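Local coordinates for putative membrane anchored protein (Corynebacterium diphtheriae, PDB 3LSO) that is of unknown function but is probably held at the cell membrane, carrying an elongated, all-beta region built from consecutive domains, at residues B[103-108]-B[141-146]. Sequence-based numbering, arbitrary orientation.
Sequences KLDGNQ and TVRLQA
An antiparallel beta pairing joins the short strand 102-104 to the last residues of strand 132-146 in the N-terminal beta domain, which is probably E-set-like. Lys103 and Gln145 form a hydrogen-bonded pair: Lys103 N gives a nearly straight bond to Gln145 O (3.1 Å), and Gln145 N returns one to Lys103 O (3.0 Å), both donors lying almost along the C=O axis. Leu104 and Leu144 follow as the non-hydrogen-bonded pair. Past the strand end Asp105 N still reaches Arg143 O (3.1 Å), but from above the carbonyl plane, 49° out of it, as the chain turns off into a loop.

On one face the side chains of Lys103 and Gln145 run side by side, CG against CG, each with CG in the crowded position between backbone N and carbonyl carbon. Asp105 and Arg143 also run alongside each other, both with CG anti to the backbone N; CB of Asp105 rests on CG of Arg143 (3.7 Å), and OD2 of Asp105 makes a long salt bridge to NE of Arg143 (3.5 Å), the two charged planes 23° apart. On the apolar side, Leu104 and Leu144 cross obliquely and meet through their tips, CD2 of Leu104 lying 3.9 Å from CD2 of Leu144.

Leu113 also touches Leu104, while Phe65 of strand 64-77 packs on the side chain of Leu144 and is hydrogen-bonded to it through the backbone. Two acids probably share the charge of the guanidinium, whose stronger partner is Asp66 on the same adjoining strand: Arg143 NH1 is salt-bridged to Asp66 OD1.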
ATOM      1  N   LYS B 103       6.868   0.041  25.321  1.00 37.59           N
ATOM      2  CA  LYS B 103       6.465   0.717  26.549  1.00 37.37           C
ATOM      3  C   LYS B 103       5.011   0.342  26.926  1.00 37.49           C
ATOM      4  O   LYS B 103       4.235  -0.120  26.079  1.00 37.40           O
ATOM      5  CB  LYS B 103       6.667   2.239  26.431  1.00 37.14           C
ATOM      6  CG  LYS B 103       5.587   2.974  25.661  1.00 36.85           C
ATOM      7  CD  LYS B 103       5.969   4.424  25.397  1.00 37.53           C
ATOM      8  CE  LYS B 103       4.729   5.304  25.177  1.00 37.97           C
ATOM      9  NZ  LYS B 103       4.990   6.412  24.210  1.00 37.56           N
ATOM     10  N   LEU B 104       4.660   0.523  28.200  1.00 37.52           N
ATOM     11  CA  LEU B 104       3.298   0.276  28.694  1.00 37.34           C
ATOM     12  C   LEU B 104       2.327   1.343  28.216  1.00 37.35           C
ATOM     13  O   LEU B 104       2.664   2.527  28.183  1.00 37.36           O
ATOM     14  CB  LEU B 104       3.291   0.243  30.224  1.00 37.08           C
ATOM     15  CG  LEU B 104       4.263  -0.751  30.858  1.00 37.11           C
ATOM     16  CD1 LEU B 104       4.676  -0.363  32.278  1.00 36.67           C
ATOM     17  CD2 LEU B 104       3.653  -2.121  30.850  1.00 37.03           C
ATOM     18  N   ASP B 105       1.120   0.920  27.864  1.00 37.63           N
ATOM     19  CA  ASP B 105       0.071   1.852  27.489  1.00 38.46           C
ATOM     20  C   ASP B 105      -0.900   2.074  28.659  1.00 38.71           C
ATOM     21  O   ASP B 105      -1.786   1.252  28.892  1.00 38.97           O
ATOM     22  CB  ASP B 105      -0.670   1.352  26.243  1.00 38.49           C
ATOM     23  CG  ASP B 105      -1.383   2.474  25.493  1.00 40.45           C
ATOM     24  OD1 ASP B 105      -1.208   3.667  25.854  1.00 42.36           O
ATOM     25  OD2 ASP B 105      -2.123   2.166  24.528  1.00 41.91           O
ATOM     26  N   GLY B 106      -0.726   3.173  29.397  1.00 38.80           N
ATOM     27  CA  GLY B 106      -1.582   3.489  30.551  1.00 39.09           C
ATOM     28  C   GLY B 106      -1.035   2.986  31.885  1.00 39.46           C
ATOM     29  O   GLY B 106      -0.164   2.100  31.923  1.00 39.56           O
ATOM     30  N   ASN B 107      -1.534   3.544  32.986  1.00 39.38           N
ATOM     31  CA  ASN B 107      -1.060   3.122  34.305  1.00 39.60           C
ATOM     32  C   ASN B 107      -1.760   1.860  34.809  1.00 38.70           C
ATOM     33  O   ASN B 107      -2.883   1.897  35.318  1.00 38.74           O
ATOM     34  CB  ASN B 107      -1.103   4.258  35.343  1.00 40.44           C
ATOM     35  CG  ASN B 107       0.153   5.136  35.316  1.00 42.25           C
ATOM     36  OD1 ASN B 107       1.278   4.639  35.162  1.00 43.86           O
ATOM     37  ND2 ASN B 107      -0.039   6.452  35.476  1.00 43.99           N
ATOM     38  N   GLN B 108      -1.059   0.746  34.663  1.00 37.74           N
ATOM     39  CA  GLN B 108      -1.625  -0.560  34.918  1.00 36.40           C
ATOM     40  C   GLN B 108      -1.117  -1.053  36.251  1.00 35.83           C
ATOM     41  O   GLN B 108       0.085  -0.987  36.519  1.00 35.49           O
ATOM     42  CB  GLN B 108      -1.223  -1.530  33.814  1.00 36.18           C
ATOM     43  CG  GLN B 108      -2.246  -1.686  32.696  1.00 35.06           C
ATOM     44  CD  GLN B 108      -1.580  -2.018  31.360  1.00 34.62           C
ATOM     45  OE1 GLN B 108      -1.006  -1.143  30.717  1.00 35.12           O
ATOM     46  NE2 GLN B 108      -1.650  -3.280  30.946  1.00 32.41           N
ATOM     47  N   THR B 141      -3.598  -9.543  31.670  1.00 37.97           N
ATOM     48  CA  THR B 141      -3.636  -8.760  30.443  1.00 37.57           C
ATOM     49  C   THR B 141      -2.666  -7.605  30.540  1.00 36.89           C
ATOM     50  O   THR B 141      -2.842  -6.723  31.375  1.00 36.90           O
ATOM     51  CB  THR B 141      -5.036  -8.167  30.181  1.00 37.64           C
ATOM     52  OG1 THR B 141      -6.047  -9.100  30.591  1.00 38.38           O
ATOM     53  CG2 THR B 141      -5.198  -7.834  28.702  1.00 37.19           C
ATOM     54  N   VAL B 142      -1.652  -7.609  29.684  1.00 36.20           N
ATOM     55  CA  VAL B 142      -0.725  -6.483  29.600  1.00 35.82           C
ATOM     56  C   VAL B 142      -0.984  -5.668  28.343  1.00 35.85           C
ATOM     57  O   VAL B 142      -1.026  -6.212  27.240  1.00 36.44           O
ATOM     58  CB  VAL B 142       0.754  -6.936  29.574  1.00 35.74           C
ATOM     59  CG1 VAL B 142       1.664  -5.731  29.572  1.00 34.92           C
ATOM     60  CG2 VAL B 142       1.084  -7.845  30.754  1.00 35.46           C
ATOM     61  N   ARG B 143      -1.143  -4.362  28.492  1.00 35.67           N
ATOM     62  CA  ARG B 143      -1.245  -3.498  27.323  1.00 35.27           C
ATOM     63  C   ARG B 143       0.089  -2.818  27.011  1.00 34.79           C
ATOM     64  O   ARG B 143       0.705  -2.185  27.863  1.00 34.55           O
ATOM     65  CB  ARG B 143      -2.356  -2.475  27.499  1.00 35.64           C
ATOM     66  CG  ARG B 143      -2.727  -1.759  26.217  1.00 37.13           C
ATOM     67  CD  ARG B 143      -4.063  -1.078  26.345  1.00 39.20           C
ATOM     68  NE  ARG B 143      -4.438  -0.443  25.084  1.00 42.53           N
ATOM     69  CZ  ARG B 143      -4.988  -1.074  24.043  1.00 43.23           C
ATOM     70  NH1 ARG B 143      -5.237  -2.384  24.100  1.00 43.31           N
ATOM     71  NH2 ARG B 143      -5.284  -0.392  22.939  1.00 41.88           N
ATOM     72  N   LEU B 144       0.528  -2.963  25.774  1.00 34.65           N
ATOM     73  CA  LEU B 144       1.784  -2.386  25.339  1.00 34.44           C
ATOM     74  C   LEU B 144       1.596  -1.683  24.003  1.00 34.55           C
ATOM     75  O   LEU B 144       0.643  -1.963  23.265  1.00 34.28           O
ATOM     76  CB  LEU B 144       2.824  -3.491  25.181  1.00 34.55           C
ATOM     77  CG  LEU B 144       3.064  -4.500  26.321  1.00 34.79           C
ATOM     78  CD1 LEU B 144       3.668  -5.789  25.793  1.00 33.71           C
ATOM     79  CD2 LEU B 144       3.946  -3.912  27.403  1.00 33.63           C
ATOM     80  N   GLN B 145       2.501  -0.759  23.698  1.00 34.61           N
ATOM     81  CA  GLN B 145       2.689  -0.314  22.324  1.00 34.87           C
ATOM     82  C   GLN B 145       4.169  -0.368  21.946  1.00 34.62           C
ATOM     83  O   GLN B 145       5.047  -0.178  22.796  1.00 34.23           O
ATOM     84  CB  GLN B 145       2.084   1.074  22.087  1.00 35.13           C
ATOM     85  CG  GLN B 145       2.505   2.141  23.082  1.00 37.03           C
ATOM     86  CD  GLN B 145       1.925   3.509  22.742  1.00 39.60           C
ATOM     87  OE1 GLN B 145       0.709   3.716  22.813  1.00 40.01           O
ATOM     88  NE2 GLN B 145       2.798   4.455  22.378  1.00 40.16           N
ATOM     89  N   ALA B 146       4.440  -0.656  20.675  1.00 34.66           N
ATOM     90  CA  ALA B 146       5.802  -0.665  20.169  1.00 34.78           C
ATOM     91  C   ALA B 146       6.194   0.743  19.743  1.00 35.09           C
ATOM     92  O   ALA B 146       5.346   1.526  19.319  1.00 35.06           O
ATOM     93  CB  ALA B 146       5.917  -1.608  19.033  1.00 34.74           C
TER